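Glyoxalase-like domain protein (Staphylococcus aureus, PDB 3P8A) is of unknown function but carries a glyoxalase-like domain that places it in the vicinal oxygen chelate (VOC) family. Local coordinates at residues T193-S198 with S247-D252. Residues are numbered along the deposited sequence; the frame is centred on the assembly and turned at random.
Sequences TVIVKS and SVIIKD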
ATOM      1  N   THR A 193       4.825 -10.597  -5.028  1.00 12.22           N
ATOM      2  CA  THR A 193       5.411 -10.480  -3.701  1.00 11.51           C
ATOM      3  C   THR A 193       5.720  -9.046  -3.369  1.00 12.34           C
ATOM      4  O   THR A 193       6.114  -8.268  -4.234  1.00  8.66           O
ATOM      5  CB  THR A 193       6.714 -11.326  -3.629  1.00 20.87           C
ATOM      6  OG1 THR A 193       6.443 -12.652  -4.060  1.00 24.10           O
ATOM      7  CG2 THR A 193       7.331 -11.383  -2.223  1.00 17.94           C
ATOM      8  N   VAL A 194       5.603  -8.733  -2.092  1.00  9.38           N
ATOM      9  CA  VAL A 194       5.967  -7.461  -1.500  1.00  9.24           C
ATOM     10  C   VAL A 194       7.036  -7.812  -0.485  1.00 10.64           C
ATOM     11  O   VAL A 194       6.828  -8.684   0.385  1.00  9.16           O
ATOM     12  CB  VAL A 194       4.767  -6.682  -0.886  1.00 14.02           C
ATOM     13  CG1 VAL A 194       5.248  -5.439  -0.120  1.00 14.53           C
ATOM     14  CG2 VAL A 194       3.807  -6.264  -1.977  1.00 13.94           C
ATOM     15  N   ILE A 195       8.213  -7.204  -0.673  1.00  5.35           N
ATOM     16  CA  ILE A 195       9.339  -7.422   0.203  1.00  6.51           C
ATOM     17  C   ILE A 195       9.511  -6.243   1.154  1.00 12.18           C
ATOM     18  O   ILE A 195       9.622  -5.076   0.729  1.00 11.47           O
ATOM     19  CB  ILE A 195      10.652  -7.804  -0.552  1.00  8.03           C
ATOM     20  CG1 ILE A 195      10.444  -9.085  -1.387  1.00  8.15           C
ATOM     21  CG2 ILE A 195      11.781  -8.041   0.477  1.00  6.69           C
ATOM     22  CD1 ILE A 195      11.745  -9.621  -2.130  1.00 19.28           C
ATOM     23  N   VAL A 196       9.548  -6.573   2.449  1.00  7.89           N
ATOM     24  CA  VAL A 196       9.696  -5.648   3.547  1.00  7.09           C
ATOM     25  C   VAL A 196      11.001  -5.991   4.266  1.00 10.20           C
ATOM     26  O   VAL A 196      11.267  -7.175   4.553  1.00  9.17           O
ATOM     27  CB  VAL A 196       8.468  -5.746   4.513  1.00 11.77           C
ATOM     28  CG1 VAL A 196       8.648  -4.875   5.746  1.00 11.31           C
ATOM     29  CG2 VAL A 196       7.156  -5.400   3.805  1.00 11.76           C
ATOM     30  N   LYS A 197      11.842  -4.962   4.506  1.00  5.73           N
ATOM     31  CA  LYS A 197      13.067  -5.128   5.261  1.00  5.24           C
ATOM     32  C   LYS A 197      12.735  -4.663   6.670  1.00  9.81           C
ATOM     33  O   LYS A 197      12.106  -3.612   6.820  1.00  8.19           O
ATOM     34  CB  LYS A 197      14.232  -4.339   4.619  1.00  8.71           C
ATOM     35  CG  LYS A 197      15.022  -5.240   3.674  1.00 10.69           C
ATOM     36  CD  LYS A 197      16.079  -4.555   2.871  1.00 16.08           C
ATOM     37  CE  LYS A 197      16.926  -5.597   2.155  1.00 27.24           C
ATOM     38  NZ  LYS A 197      18.055  -4.999   1.402  1.00 42.56           N
ATOM     39  N   SER A 198      13.069  -5.461   7.699  1.00  7.42           N
ATOM     40  CA  SER A 198      12.766  -5.047   9.069  1.00  6.73           C
ATOM     41  C   SER A 198      13.945  -5.237  10.016  1.00 11.41           C
ATOM     42  O   SER A 198      14.578  -6.300  10.001  1.00 11.41           O
ATOM     43  CB  SER A 198      11.560  -5.799   9.607  1.00  4.90           C
ATOM     44  OG  SER A 198      11.316  -5.401  10.947  1.00 10.17           O
ATOM     45  N   SER A 247      10.714  -3.606  -1.908  1.00  6.30           N
ATOM     46  CA  SER A 247      10.533  -3.942  -3.299  1.00  8.04           C
ATOM     47  C   SER A 247       9.250  -4.695  -3.565  1.00 10.85           C
ATOM     48  O   SER A 247       8.625  -5.226  -2.648  1.00 10.82           O
ATOM     49  CB  SER A 247      11.733  -4.756  -3.804  1.00 11.80           C
ATOM     50  OG  SER A 247      11.721  -6.093  -3.341  1.00 19.48           O
ATOM     51  N   VAL A 248       8.855  -4.713  -4.820  1.00  8.94           N
ATOM     52  CA  VAL A 248       7.660  -5.414  -5.285  1.00 10.85           C
ATOM     53  C   VAL A 248       8.105  -6.314  -6.453  1.00 15.01           C
ATOM     54  O   VAL A 248       8.941  -5.902  -7.274  1.00 13.29           O
ATOM     55  CB  VAL A 248       6.473  -4.439  -5.604  1.00 16.46           C
ATOM     56  CG1 VAL A 248       6.721  -3.592  -6.860  1.00 16.57           C
ATOM     57  CG2 VAL A 248       5.140  -5.184  -5.704  1.00 17.38           C
ATOM     58  N   ILE A 249       7.621  -7.564  -6.477  1.00 12.04           N
ATOM     59  CA  ILE A 249       7.945  -8.527  -7.532  1.00 11.02           C
ATOM     60  C   ILE A 249       6.712  -8.656  -8.383  1.00 10.98           C
ATOM     61  O   ILE A 249       5.648  -8.982  -7.868  1.00 11.03           O
ATOM     62  CB  ILE A 249       8.472  -9.900  -7.016  1.00 13.78           C
ATOM     63  CG1 ILE A 249       9.685  -9.709  -6.065  1.00 15.61           C
ATOM     64  CG2 ILE A 249       8.821 -10.834  -8.199  1.00 11.67           C
ATOM     65  CD1 ILE A 249      10.152 -10.998  -5.368  1.00 21.67           C
ATOM     66  N   ILE A 250       6.847  -8.324  -9.665  1.00  8.17           N
ATOM     67  CA  ILE A 250       5.751  -8.308 -10.635  1.00  8.73           C
ATOM     68  C   ILE A 250       6.023  -9.316 -11.713  1.00 14.20           C
ATOM     69  O   ILE A 250       7.039  -9.231 -12.398  1.00 12.58           O
ATOM     70  CB  ILE A 250       5.465  -6.896 -11.232  1.00  9.99           C
ATOM     71  CG1 ILE A 250       5.272  -5.834 -10.124  1.00 10.82           C
ATOM     72  CG2 ILE A 250       4.190  -6.944 -12.107  1.00  8.94           C
ATOM     73  CD1 ILE A 250       5.446  -4.338 -10.624  1.00 14.57           C
ATOM     74  N   LYS A 251       5.114 -10.270 -11.870  1.00 15.38           N
ATOM     75  CA  LYS A 251       5.223 -11.266 -12.922  1.00 16.84           C
ATOM     76  C   LYS A 251       4.845 -10.542 -14.218  1.00 23.56           C
ATOM     77  O   LYS A 251       3.869  -9.785 -14.237  1.00 23.71           O
ATOM     78  CB  LYS A 251       4.278 -12.441 -12.645  1.00 21.08           C
ATOM     79  CG  LYS A 251       4.847 -13.468 -11.678  1.00 37.45           C
ATOM     80  CD  LYS A 251       3.933 -14.699 -11.577  1.00 53.72           C
ATOM     81  CE  LYS A 251       3.021 -14.731 -10.361  1.00 66.81           C
ATOM     82  NZ  LYS A 251       1.952 -13.691 -10.395  1.00 73.13           N
ATOM     83  N   ASP A 252       5.669 -10.680 -15.253  1.00 22.04           N
ATOM     84  CA  ASP A 252       5.440 -10.019 -16.540  1.00 23.59           C
ATOM     85  C   ASP A 252       5.341 -11.085 -17.634  1.00 27.10           C
ATOM     86  O   ASP A 252       6.342 -11.722 -17.962  1.00 25.17           O
ATOM     87  CB  ASP A 252       6.547  -8.974 -16.830  1.00 26.13           C
ATOM     88  CG  ASP A 252       6.432  -8.194 -18.139  1.00 38.77           C
ATOM     89  OD1 ASP A 252       5.329  -8.182 -18.736  1.00 38.37           O
ATOM     90  OD2 ASP A 252       7.433  -7.554 -18.540  1.00 44.72           O
TER
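T193 and I195 pair with I249 and S247 as antiparallel hydrogen-bonded pairs, with the non-hydrogen-bonded pair V194–V248 between them. The axes of 193-198 and 247-252 approach to 4.8 Å and run at 163°. I249 N gives a nearly straight bond to T193 O (2.8 Å), whereas the return bond from T193 N to I249 O is weak at 3.4 Å. At the other pair I195 N reaches S247 O at 2.8 Å, and S247 N donates to I195 O over 3.2 Å. V248 adds a CA-H...O contact to T193 O.

T193, I195, S247 and I249 share one face of the sheet. With CG1 of I195 anti to the carbonyl carbon (chi1 -59°) and the chain extended beyond it, CD1 slants across to meet CD1 of I249 at 3.9 Å. The same I249 methyl also lies against CB of T193. S247 places OG beside I195, 3.4 Å from CB, so a hydroxyl sits against the aliphatic side chain. On the reverse face V194 and V248 meet more lightly, CG2 to CG2 at 4.1 Å.

Strands 234-239 and 266-272 flank the pair: Y234 and R236 bond to the V194 backbone, while I267 and Y268 touch S247 and V248. The contact thus joins the central strand, 189-198, of the mixed C-terminal sheet to its antiparallel neighbour 244-252. In chain order, 189-198 is followed by helix 201-212 and the meander 215-219, 223-227, 234-239, a βαβββ unit consistent with the VOC fold. Strand 244-252 begins a three-stranded half without the helix; the two pair like first strands of VOC modules.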